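Local structure of hypothetical protein (Yersinia pestis, 3V4H) at residues A53-V58 / D79-H84; R132-G137 / R146-F151. The protein is an Hcp1-family type VI secretion system effector, which probably assembles into ring-shaped hexamers as its relatives do. All blocks are in the same frame, centred on the assembly; numbering follows the deposited sequence. Where two conformers were deposited one is given.

Interaction 1 (A53-V58 / D79-H84)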
ATOM      1  N   ALA A  53      -0.660 -14.882 -16.664  1.00 36.01           N
ATOM      2  CA  ALA A  53      -0.351 -15.014 -15.241  1.00 37.52           C
ATOM      3  C   ALA A  53      -1.418 -15.937 -14.668  1.00 37.95           C
ATOM      4  O   ALA A  53      -2.438 -16.142 -15.352  1.00 37.15           O
ATOM      5  CB  ALA A  53      -0.439 -13.607 -14.549  1.00 38.32           C
ATOM      6  N   TRP A  54      -1.131 -16.545 -13.532  1.00 38.61           N
ATOM      7  CA  TRP A  54      -2.056 -17.479 -12.881  1.00 40.77           C
ATOM      8  C   TRP A  54      -1.774 -17.669 -11.440  1.00 40.94           C
ATOM      9  O   TRP A  54      -0.695 -17.384 -10.969  1.00 38.55           O
ATOM     10  CB  TRP A  54      -2.025 -18.864 -13.575  1.00 40.93           C
ATOM     11  CG  TRP A  54      -0.710 -19.567 -13.441  1.00 41.45           C
ATOM     12  CD1 TRP A  54       0.477 -19.273 -14.095  1.00 40.78           C
ATOM     13  CD2 TRP A  54      -0.388 -20.698 -12.575  1.00 40.38           C
ATOM     14  NE1 TRP A  54       1.460 -20.117 -13.694  1.00 42.00           N
ATOM     15  CE2 TRP A  54       1.006 -20.998 -12.793  1.00 42.60           C
ATOM     16  CE3 TRP A  54      -1.101 -21.469 -11.696  1.00 46.90           C
ATOM     17  CZ2 TRP A  54       1.654 -22.040 -12.123  1.00 45.11           C
ATOM     18  CZ3 TRP A  54      -0.450 -22.526 -11.029  1.00 45.41           C
ATOM     19  CH2 TRP A  54       0.871 -22.807 -11.245  1.00 42.80           C
ATOM     20  N   ASN A  55      -2.735 -18.228 -10.700  1.00 39.85           N
ATOM     21  CA  ASN A  55      -2.451 -18.587  -9.364  1.00 41.79           C
ATOM     22  C   ASN A  55      -3.556 -19.509  -8.871  1.00 43.98           C
ATOM     23  O   ASN A  55      -4.563 -19.619  -9.542  1.00 42.34           O
ATOM     24  CB  ASN A  55      -2.287 -17.358  -8.471  1.00 45.90           C
ATOM     25  CG  ASN A  55      -3.545 -16.525  -8.417  1.00 51.80           C
ATOM     26  OD1 ASN A  55      -4.536 -16.915  -7.799  1.00 56.77           O
ATOM     27  ND2 ASN A  55      -3.514 -15.385  -9.070  1.00 59.26           N
ATOM     28  N   TRP A  56      -3.256 -20.248  -7.807  1.00 43.14           N
ATOM     29  CA  TRP A  56      -4.124 -21.284  -7.261  1.00 47.87           C
ATOM     30  C   TRP A  56      -3.588 -21.664  -5.922  1.00 49.21           C
ATOM     31  O   TRP A  56      -2.354 -21.741  -5.728  1.00 48.54           O
ATOM     32  CB  TRP A  56      -4.072 -22.531  -8.159  1.00 50.45           C
ATOM     33  CG  TRP A  56      -5.080 -23.530  -7.726  1.00 48.85           C
ATOM     34  CD1 TRP A  56      -6.391 -23.284  -7.381  1.00 52.77           C
ATOM     35  CD2 TRP A  56      -4.889 -24.970  -7.510  1.00 54.50           C
ATOM     36  NE1 TRP A  56      -7.019 -24.443  -6.996  1.00 53.84           N
ATOM     37  CE2 TRP A  56      -6.161 -25.484  -7.037  1.00 55.16           C
ATOM     38  CE3 TRP A  56      -3.833 -25.843  -7.663  1.00 58.52           C
ATOM     39  CZ2 TRP A  56      -6.353 -26.833  -6.742  1.00 59.50           C
ATOM     40  CZ3 TRP A  56      -4.024 -27.198  -7.344  1.00 58.07           C
ATOM     41  CH2 TRP A  56      -5.267 -27.680  -6.913  1.00 62.72           C
ATOM     42  N   ASP A  57      -4.457 -21.864  -4.954  1.00 54.54           N
ATOM     43  CA  ASP A  57      -3.975 -22.382  -3.669  1.00 57.52           C
ATOM     44  C   ASP A  57      -4.904 -23.291  -2.931  1.00 58.02           C
ATOM     45  O   ASP A  57      -6.071 -23.339  -3.178  1.00 55.59           O
ATOM     46  CB  ASP A  57      -3.566 -21.282  -2.732  1.00 63.26           C
ATOM     47  CG  ASP A  57      -4.672 -20.392  -2.412  1.00 65.90           C
ATOM     48  OD1 ASP A  57      -5.723 -20.622  -3.001  1.00 62.22           O
ATOM     49  OD2 ASP A  57      -4.451 -19.458  -1.592  1.00 67.03           O
ATOM     50  N   VAL A  58      -4.295 -23.970  -1.978  1.00 60.73           N
ATOM     51  CA  VAL A  58      -4.885 -24.987  -1.197  1.00 66.33           C
ATOM     52  C   VAL A  58      -4.320 -24.818   0.208  1.00 66.07           C
ATOM     53  O   VAL A  58      -3.100 -24.597   0.401  1.00 58.89           O
ATOM     54  CB  VAL A  58      -4.469 -26.342  -1.804  1.00 70.41           C
ATOM     55  CG1 VAL A  58      -4.622 -27.453  -0.808  1.00 70.12           C
ATOM     56  CG2 VAL A  58      -5.248 -26.609  -3.089  1.00 71.31           C
ATOM     57  N   ASP A  79     -10.354 -21.411  -6.365  1.00 56.96           N
ATOM     58  CA  ASP A  79     -10.678 -21.380  -7.777  1.00 55.14           C
ATOM     59  C   ASP A  79      -9.355 -21.265  -8.453  1.00 50.20           C
ATOM     60  O   ASP A  79      -8.476 -20.711  -7.854  1.00 47.21           O
ATOM     61  CB  ASP A  79     -11.493 -20.112  -8.101  1.00 57.86           C
ATOM     62  CG  ASP A  79     -12.963 -20.251  -7.699  1.00 62.34           C
ATOM     63  OD1 ASP A  79     -13.360 -21.367  -7.387  1.00 66.14           O
ATOM     64  OD2 ASP A  79     -13.719 -19.258  -7.729  1.00 66.34           O
ATOM     65  N   PHE A  80      -9.185 -21.837  -9.634  1.00 49.82           N
ATOM     66  CA  PHE A  80      -7.968 -21.566 -10.461  1.00 46.44           C
ATOM     67  C   PHE A  80      -8.242 -20.227 -11.083  1.00 48.12           C
ATOM     68  O   PHE A  80      -9.397 -19.931 -11.392  1.00 48.92           O
ATOM     69  CB  PHE A  80      -7.758 -22.637 -11.538  1.00 46.27           C
ATOM     70  CG  PHE A  80      -6.409 -22.561 -12.237  1.00 48.50           C
ATOM     71  CD1 PHE A  80      -5.270 -23.108 -11.670  1.00 46.45           C
ATOM     72  CD2 PHE A  80      -6.308 -21.942 -13.452  1.00 48.80           C
ATOM     73  CE1 PHE A  80      -4.073 -23.057 -12.337  1.00 48.34           C
ATOM     74  CE2 PHE A  80      -5.101 -21.887 -14.114  1.00 48.64           C
ATOM     75  CZ  PHE A  80      -3.988 -22.413 -13.541  1.00 44.90           C
ATOM     76  N   CYS A  81      -7.175 -19.409 -11.190  0.50 45.96           N
ATOM     77  CA  CYS A  81      -7.177 -18.044 -11.704  0.50 46.68           C
ATOM     78  C   CYS A  81      -6.171 -17.958 -12.846  0.50 43.40           C
ATOM     79  O   CYS A  81      -5.071 -18.552 -12.749  0.50 41.37           O
ATOM     80  CB  CYS A  81      -6.698 -17.044 -10.622  0.50 47.04           C
ATOM     81  SG  CYS A  81      -7.911 -16.671  -9.310  0.50 50.80           S
ATOM     82  N   PHE A  82      -6.563 -17.304 -13.939  1.00 42.64           N
ATOM     83  CA  PHE A  82      -5.596 -16.893 -14.978  1.00 43.54           C
ATOM     84  C   PHE A  82      -6.045 -15.615 -15.637  1.00 45.54           C
ATOM     85  O   PHE A  82      -7.239 -15.267 -15.589  1.00 45.52           O
ATOM     86  CB  PHE A  82      -5.363 -17.975 -16.035  1.00 43.56           C
ATOM     87  CG  PHE A  82      -6.482 -18.191 -16.973  1.00 43.83           C
ATOM     88  CD1 PHE A  82      -6.494 -17.568 -18.215  1.00 45.78           C
ATOM     89  CD2 PHE A  82      -7.501 -19.086 -16.672  1.00 46.28           C
ATOM     90  CE1 PHE A  82      -7.541 -17.773 -19.110  1.00 46.00           C
ATOM     91  CE2 PHE A  82      -8.560 -19.282 -17.538  1.00 47.85           C
ATOM     92  CZ  PHE A  82      -8.583 -18.628 -18.761  1.00 49.43           C
ATOM     93  N   ALA A  83      -5.066 -14.961 -16.252  1.00 40.76           N
ATOM     94  CA  ALA A  83      -5.171 -13.762 -17.054  1.00 42.62           C
ATOM     95  C   ALA A  83      -4.783 -14.032 -18.508  1.00 42.91           C
ATOM     96  O   ALA A  83      -3.784 -14.735 -18.794  1.00 45.31           O
ATOM     97  CB  ALA A  83      -4.199 -12.692 -16.505  1.00 40.90           C
ATOM     98  N   HIS A  84      -5.503 -13.418 -19.443  1.00 45.31           N
ATOM     99  CA  HIS A  84      -5.114 -13.397 -20.874  1.00 45.56           C
ATOM    100  C   HIS A  84      -5.519 -12.075 -21.488  1.00 47.92           C
ATOM    101  O   HIS A  84      -6.280 -11.329 -20.897  1.00 47.86           O
ATOM    102  CB  HIS A  84      -5.772 -14.587 -21.637  1.00 45.56           C
ATOM    103  CG  HIS A  84      -7.278 -14.478 -21.773  1.00 48.55           C
ATOM    104  ND1 HIS A  84      -7.906 -14.517 -22.968  1.00 47.36           N
ATOM    105  CD2 HIS A  84      -8.264 -14.237 -20.824  1.00 49.88           C
ATOM    106  CE1 HIS A  84      -9.219 -14.315 -22.769  1.00 52.06           C
ATOM    107  NE2 HIS A  84      -9.437 -14.165 -21.465  1.00 49.19           N
TER
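The ring of F80 has the carbonyl oxygen of N55 over one face, offset toward the rim, while its far end meets W54 rim to rim: F80 CE1 lies 3.4 Å from W54 CE3. Those two ring planes differ by only 22°, yet neither covers the other. The indole of W56 is turned more steeply, 50° from F80, and meets it obliquely, W56 CG lying 4.0 Å from F80 CD1. One face of that indole takes the methyl V58 CG2 near its rim, and its edge receives the carbonyl of D79, with W56 CD1 3.3 Å from D79 O. The indole NE1 is hydrogen-bonded to the carbonyl oxygen of S78. Because F80 CG is anti to the backbone N (chi1 -169°), the phenyl is carried toward strand 53-58, where its rim meets W54 on one side and W56 on another.

Beneath the rings the strands are joined antiparallel. N55 and C81 form a hydrogen-bonded pair: N55 N donates to C81 O and C81 N to N55 O, both at 3.1 Å. A83 N adds a bond to A53 O at 3.0 Å. W54 and F82 make the non-hydrogen-bonded pair between them, their CB atoms 4.2 Å apart. On the other face of the sheet, N55 lays its amide alongside C81, with N55 OD1 3.6 Å from C81 CB, and the methyl groups of A53 and A83 face each other loosely.

W54, W56 and F80 thus form an aromatic cluster, extended by F108 and F125 of the facing sheet. Strand 53-58 also pairs with a strand of the second subunit, continuing the sheet across the interface. Two antiparallel sheets packed through such a core, with an edge strand pairing with the next subunit, agree with the beta-barrel fold of Hcp rings.

Interaction 2 (R132-G137 / R146-F151)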
ATOM      1  N   ARG A 132     -15.819 -16.142 -12.267  1.00 60.22           N
ATOM      2  CA  ARG A 132     -15.465 -14.696 -12.323  1.00 62.70           C
ATOM      3  C   ARG A 132     -14.813 -14.278 -13.637  1.00 56.52           C
ATOM      4  O   ARG A 132     -13.968 -14.982 -14.151  1.00 53.48           O
ATOM      5  CB  ARG A 132     -14.558 -14.316 -11.159  1.00 65.55           C
ATOM      6  CG  ARG A 132     -15.028 -13.043 -10.459  1.00 76.32           C
ATOM      7  CD  ARG A 132     -14.008 -12.503  -9.453  1.00 82.74           C
ATOM      8  NE  ARG A 132     -14.386 -12.866  -8.080  1.00 94.05           N
ATOM      9  CZ  ARG A 132     -13.652 -12.621  -6.994  1.00100.94           C
ATOM     10  NH1 ARG A 132     -12.481 -11.994  -7.089  1.00101.06           N
ATOM     11  NH2 ARG A 132     -14.102 -12.994  -5.797  1.00106.28           N
ATOM     12  N   VAL A 133     -15.257 -13.145 -14.185  1.00 57.47           N
ATOM     13  CA  VAL A 133     -14.633 -12.509 -15.348  1.00 54.93           C
ATOM     14  C   VAL A 133     -14.417 -11.009 -15.085  1.00 57.24           C
ATOM     15  O   VAL A 133     -15.387 -10.251 -15.008  1.00 54.61           O
ATOM     16  CB  VAL A 133     -15.484 -12.652 -16.628  1.00 57.65           C
ATOM     17  CG1 VAL A 133     -14.698 -12.078 -17.814  1.00 58.16           C
ATOM     18  CG2 VAL A 133     -15.916 -14.113 -16.863  1.00 55.26           C
ATOM     19  N   ASP A 134     -13.153 -10.580 -14.942  1.00 54.00           N
ATOM     20  CA  ASP A 134     -12.826  -9.173 -14.654  1.00 58.39           C
ATOM     21  C   ASP A 134     -11.991  -8.692 -15.824  1.00 58.49           C
ATOM     22  O   ASP A 134     -10.970  -9.312 -16.099  1.00 56.73           O
ATOM     23  CB  ASP A 134     -11.988  -9.028 -13.385  1.00 62.91           C
ATOM     24  CG  ASP A 134     -12.736  -9.374 -12.121  1.00 70.53           C
ATOM     25  OD1 ASP A 134     -13.574  -8.558 -11.682  1.00 85.02           O
ATOM     26  OD2 ASP A 134     -12.472 -10.441 -11.525  1.00 76.16           O
ATOM     27  N   MET A 135     -12.426  -7.641 -16.523  1.00 55.50           N
ATOM     28  CA  MET A 135     -11.689  -7.115 -17.680  1.00 57.92           C
ATOM     29  C   MET A 135     -11.277  -5.666 -17.406  1.00 54.99           C
ATOM     30  O   MET A 135     -11.946  -4.976 -16.637  1.00 56.21           O
ATOM     31  CB  MET A 135     -12.471  -7.256 -19.012  1.00 59.45           C
ATOM     32  CG  MET A 135     -13.952  -6.862 -19.010  1.00 66.60           C
ATOM     33  SD  MET A 135     -14.925  -7.364 -20.488  1.00 64.82           S
ATOM     34  CE  MET A 135     -15.647  -8.895 -19.912  1.00 63.45           C
ATOM     35  N   ALA A 136     -10.180  -5.225 -18.031  1.00 51.24           N
ATOM     36  CA  ALA A 136      -9.672  -3.877 -17.850  1.00 54.05           C
ATOM     37  C   ALA A 136      -8.679  -3.443 -18.925  1.00 54.09           C
ATOM     38  O   ALA A 136      -7.930  -4.260 -19.481  1.00 50.75           O
ATOM     39  CB  ALA A 136      -9.055  -3.724 -16.472  1.00 54.64           C
ATOM     40  N   GLY A 137      -8.694  -2.156 -19.236  1.00 53.37           N
ATOM     41  CA  GLY A 137      -7.775  -1.612 -20.216  1.00 56.22           C
ATOM     42  C   GLY A 137      -7.376  -0.218 -19.781  1.00 60.39           C
ATOM     43  O   GLY A 137      -8.077   0.415 -18.989  1.00 63.40           O
ATOM     44  N   ARG A 146      -6.855  -6.668 -20.838  1.00 49.54           N
ATOM     45  CA  ARG A 146      -6.718  -8.039 -20.427  1.00 54.39           C
ATOM     46  C   ARG A 146      -7.832  -8.402 -19.505  1.00 50.91           C
ATOM     47  O   ARG A 146      -8.562  -7.547 -19.063  1.00 55.14           O
ATOM     48  CB  ARG A 146      -5.390  -8.253 -19.756  1.00 59.83           C
ATOM     49  CG  ARG A 146      -5.184  -7.513 -18.467  1.00 64.02           C
ATOM     50  CD  ARG A 146      -3.767  -7.806 -18.001  1.00 70.71           C
ATOM     51  NE  ARG A 146      -2.774  -7.152 -18.851  1.00 78.07           N
ATOM     52  CZ  ARG A 146      -1.467  -7.436 -18.862  1.00 90.37           C
ATOM     53  NH1 ARG A 146      -0.971  -8.405 -18.086  1.00 89.51           N
ATOM     54  NH2 ARG A 146      -0.642  -6.753 -19.661  1.00 93.12           N
ATOM     55  N   GLU A 147      -7.917  -9.670 -19.186  1.00 49.49           N
ATOM     56  CA  GLU A 147      -9.019 -10.183 -18.439  1.00 49.60           C
ATOM     57  C   GLU A 147      -8.533 -11.348 -17.536  1.00 48.72           C
ATOM     58  O   GLU A 147      -7.715 -12.159 -17.922  1.00 48.15           O
ATOM     59  CB  GLU A 147     -10.023 -10.650 -19.507  1.00 51.34           C
ATOM     60  CG  GLU A 147     -11.107 -11.572 -19.100  1.00 53.68           C
ATOM     61  CD  GLU A 147     -12.050 -11.861 -20.289  1.00 59.85           C
ATOM     62  OE1 GLU A 147     -12.883 -10.974 -20.583  1.00 58.79           O
ATOM     63  OE2 GLU A 147     -11.931 -12.953 -20.927  1.00 61.90           O
ATOM     64  N   GLU A 148      -8.987 -11.337 -16.310  1.00 48.84           N
ATOM     65  CA  GLU A 148      -8.718 -12.360 -15.377  1.00 52.07           C
ATOM     66  C   GLU A 148      -9.953 -13.254 -15.332  1.00 54.12           C
ATOM     67  O   GLU A 148     -11.100 -12.768 -15.272  1.00 56.35           O
ATOM     68  CB  GLU A 148      -8.433 -11.761 -14.011  1.00 54.77           C
ATOM     69  CG  GLU A 148      -8.594 -12.776 -12.901  1.00 61.19           C
ATOM     70  CD  GLU A 148      -8.277 -12.233 -11.530  1.00 69.05           C
ATOM     71  OE1 GLU A 148      -9.090 -12.574 -10.614  1.00 67.38           O
ATOM     72  OE2 GLU A 148      -7.230 -11.500 -11.387  1.00 65.68           O
ATOM     73  N   ILE A 149      -9.699 -14.560 -15.336  1.00 53.08           N
ATOM     74  CA  ILE A 149     -10.730 -15.601 -15.262  1.00 52.73           C
ATOM     75  C   ILE A 149     -10.380 -16.501 -14.073  1.00 53.72           C
ATOM     76  O   ILE A 149      -9.186 -16.847 -13.885  1.00 47.65           O
ATOM     77  CB  ILE A 149     -10.810 -16.367 -16.588  1.00 55.63           C
ATOM     78  CG1 ILE A 149     -11.460 -15.463 -17.644  1.00 61.42           C
ATOM     79  CG2 ILE A 149     -11.629 -17.648 -16.429  1.00 55.64           C
ATOM     80  CD1 ILE A 149     -10.844 -15.598 -19.011  1.00 68.24           C
ATOM     81  N   ARG A 150     -11.383 -16.715 -13.216  1.00 47.79           N
ATOM     82  CA  ARG A 150     -11.386 -17.708 -12.160  1.00 53.66           C
ATOM     83  C   ARG A 150     -12.415 -18.789 -12.438  1.00 51.24           C
ATOM     84  O   ARG A 150     -13.465 -18.499 -13.007  1.00 54.67           O
ATOM     85  CB  ARG A 150     -11.786 -17.072 -10.852  1.00 55.28           C
ATOM     86  CG  ARG A 150     -10.921 -15.883 -10.568  1.00 59.76           C
ATOM     87  CD  ARG A 150     -10.986 -15.440  -9.135  1.00 66.91           C
ATOM     88  NE  ARG A 150     -10.130 -14.269  -8.971  1.00 75.15           N
ATOM     89  CZ  ARG A 150      -9.963 -13.620  -7.829  1.00 79.60           C
ATOM     90  NH1 ARG A 150     -10.592 -14.019  -6.727  1.00 82.18           N
ATOM     91  NH2 ARG A 150      -9.157 -12.566  -7.794  1.00 82.50           N
ATOM     92  N   PHE A 151     -12.120 -20.025 -12.054  1.00 51.24           N
ATOM     93  CA  PHE A 151     -13.081 -21.130 -12.271  1.00 54.21           C
ATOM     94  C   PHE A 151     -13.089 -22.207 -11.203  1.00 53.80           C
ATOM     95  O   PHE A 151     -12.096 -22.435 -10.498  1.00 55.03           O
ATOM     96  CB  PHE A 151     -12.950 -21.745 -13.676  1.00 53.65           C
ATOM     97  CG  PHE A 151     -11.597 -22.379 -13.997  1.00 51.38           C
ATOM     98  CD1 PHE A 151     -11.259 -23.626 -13.518  1.00 52.51           C
ATOM     99  CD2 PHE A 151     -10.732 -21.769 -14.870  1.00 50.41           C
ATOM    100  CE1 PHE A 151     -10.070 -24.235 -13.873  1.00 48.74           C
ATOM    101  CE2 PHE A 151      -9.526 -22.362 -15.225  1.00 49.45           C
ATOM    102  CZ  PHE A 151      -9.212 -23.610 -14.735  1.00 50.02           C
TER
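E148 OE1, which stands across from the carboxylate of D134, is gripped by two nitrogens of R150: R150 NE lies 2.6 Å from E148 OE1, meeting it nearly along the C-O bond, while R150 NH2, at 2.8 Å and in a more bent bond, meets the syn lone pair of the same oxygen. Both donors serve it side-on, and the oxygen lies close to the guanidinium plane, which fixes how that group is turned. R132 runs alongside R150 and sets its CD over one face of the neighbouring guanidinium. The two guanidinium planes differ by 31°; their terminal nitrogens are modelled so close that the detail there is doubtful, and E148 probably eases the concentration of positive charge. The carboxylates of D134 and E148 point the same way with planes nearly perpendicular, D134 OD2 and E148 OE1 being 4.1 Å apart, a like-charge approach that R150 would be expected to soften.

On the opposite face, E147 extends between V133 and M135. Its OE1 is 3.5 Å from V133 CG1, and M135 CE approaches to the same 3.5 Å from E147 OE1, the methionine chain being bent at chi3 (96°) as it runs beside the glutamate. This oxygen is buried without a polar partner, whereas OE2 is bonded to H84 and S90.

The backbones are joined by an antiparallel ladder. D134 pairs with E148 through two bonds, of which E148 N to D134 O is the shorter at 2.8 Å. A136 N to R146 O and R146 N to A136 O are both 3.0 Å; at the R132 end the bonds lengthen and one is weak.

Strands 128-138 and 146-152 form a beta hairpin. Helix 90-99 covers the face of V133, E147 and I149, strand 76-85 flanks strand 146-152, and strand 132-137 pairs antiparallel with a strand of the third subunit.

How the interactions relate
Along the chain the two contacts come in series. Interaction 1 closes first, bringing residues 79-84 back against 53-58 across a connection that is partly unmodelled. The chain then passes through helix 90-99 and two strands of the six-stranded sheet, 103-111 and 119-126, before interaction 2 closes the short hairpin between 132-137 and 146-151, so the two neither nest nor cross. Their inner strands are neighbours in one four-stranded sheet: F82 O probably accepts a hydrogen bond from I149 N, and F80 O one from F151 N. The outer strands, 53-58 and 132-137, both pair with strands of other subunits, so together the contacts span the sheet from one subunit interface to the other.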